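Local coordinates for protein transcriptional regulator, SorC family (Enterococcus faecalis, PDB 2O0M) that probably binds DNA and a carbohydrate to regulate transcription, as a member of the SorC family, at residues A[146-149]-A[153-156]. Numbering follows the deposited sequence.
Sequences IAVM and TMAM. With PO4 (phosphate ion), chain B.
Phosphate oxygen O2 is gripped twice by Thr153: the backbone N donates to it over 2.8 Å at a fairly straight 163°, and OG1 donates over 2.8 Å as well. The hydroxyl can join the amide because chi1 of -62° sets OG1 beside the backbone N. This is the start of helix 152-159 in a beta-alpha-beta unit of the putative sugar-binding domain, just past the turn that leaves strand 142-148, and an anion here would probably gain from the helix dipole. Lys312 NZ and Arg252 NH1 also hydrogen-bond to the phosphate; the ion itself probably came from the crystallisation liquor.

One residue further along, selenomethionine Met154 points back at the strand end. Its chain bends at both chi2 and chi3, curling the methyl round toward the strand until CE lies 4.1 Å from CB of Val148. Met195 of helix 188-199 packs against both side chains. The carbonyl of Met149 is buried here with no hydrogen-bond partner in the model; the Met154 side chain lies against it, CG 3.4 Å and CE 3.5 Å from Met149 O.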
loop_
_atom_site.group_PDB
_atom_site.type_symbol
_atom_site.label_atom_id
_atom_site.label_comp_id
_atom_site.label_asym_id
_atom_site.label_seq_id
_atom_site.Cartn_x
_atom_site.Cartn_y
_atom_site.Cartn_z
ATOM N N ILE A 146 -5.225 10.188 4.126
ATOM C CA ILE A 146 -4.254 9.250 3.586
ATOM C C ILE A 146 -4.731 7.829 3.854
ATOM O O ILE A 146 -4.812 7.399 5.006
ATOM C CB ILE A 146 -2.866 9.435 4.213
ATOM C CG1 ILE A 146 -2.368 10.867 4.024
ATOM C CG2 ILE A 146 -1.865 8.452 3.615
ATOM C CD1 ILE A 146 -2.642 11.779 5.192
ATOM N N ALA A 147 -5.049 7.115 2.780
ATOM C CA ALA A 147 -5.523 5.743 2.857
ATOM C C ALA A 147 -4.337 4.808 2.695
ATOM O O ALA A 147 -3.556 4.931 1.751
ATOM C CB ALA A 147 -6.544 5.481 1.808
ATOM N N VAL A 148 -4.197 3.866 3.617
ATOM C CA VAL A 148 -3.013 3.025 3.639
ATOM C C VAL A 148 -3.347 1.537 3.639
ATOM O O VAL A 148 -4.377 1.110 4.164
ATOM C CB VAL A 148 -2.122 3.332 4.846
ATOM C CG1 VAL A 148 -1.666 4.790 4.827
ATOM C CG2 VAL A 148 -2.833 3.025 6.142
HETATM N N MSE A 149 -2.470 0.761 3.009
HETATM C CA MSE A 149 -2.458 -0.675 3.166
HETATM C C MSE A 149 -1.484 -1.113 4.256
HETATM O O MSE A 149 -0.632 -0.347 4.697
HETATM C CB MSE A 149 -2.143 -1.374 1.843
HETATM C CG MSE A 149 -3.220 -1.198 0.804
HETATM SE SE MSE A 149 -4.940 -2.035 1.227
HETATM C CE MSE A 149 -4.396 -3.831 1.195
ATOM N N THR A 153 6.234 -4.489 5.181
ATOM C CA THR A 153 6.902 -3.265 4.746
ATOM C C THR A 153 6.244 -2.041 5.340
ATOM O O THR A 153 6.905 -1.183 5.915
ATOM C CB THR A 153 6.887 -3.153 3.221
ATOM O OG1 THR A 153 7.609 -4.261 2.680
ATOM C CG2 THR A 153 7.516 -1.861 2.758
HETATM N N MSE A 154 4.929 -1.960 5.196
HETATM C CA MSE A 154 4.209 -0.795 5.671
HETATM C C MSE A 154 4.262 -0.642 7.204
HETATM O O MSE A 154 4.309 0.480 7.717
HETATM C CB MSE A 154 2.764 -0.844 5.192
HETATM C CG MSE A 154 2.619 -0.665 3.686
HETATM SE SE MSE A 154 3.115 1.123 3.086
HETATM C CE MSE A 154 1.741 2.087 4.047
ATOM N N ALA A 155 4.262 -1.756 7.931
ATOM C CA ALA A 155 4.359 -1.724 9.392
ATOM C C ALA A 155 5.687 -1.072 9.802
ATOM O O ALA A 155 5.731 -0.191 10.668
ATOM C CB ALA A 155 4.269 -3.115 9.952
HETATM N N MSE A 156 6.752 -1.479 9.134
HETATM C CA MSE A 156 8.079 -0.924 9.437
HETATM C C MSE A 156 8.230 0.522 9.000
HETATM O O MSE A 156 8.830 1.349 9.721
HETATM C CB MSE A 156 9.170 -1.774 8.806
HETATM C CG MSE A 156 9.270 -3.151 9.407
HETATM SE SE MSE A 156 9.568 -3.181 11.337
HETATM C CE MSE A 156 10.691 -1.629 11.531
HETATM P P PO4 B . 4.797 -7.247 2.574
HETATM O O1 PO4 B . 5.272 -7.818 1.288
HETATM O O2 PO4 B . 5.396 -5.922 2.868
HETATM O O3 PO4 B . 3.301 -7.232 2.593
HETATM O O4 PO4 B . 5.161 -8.194 3.677
#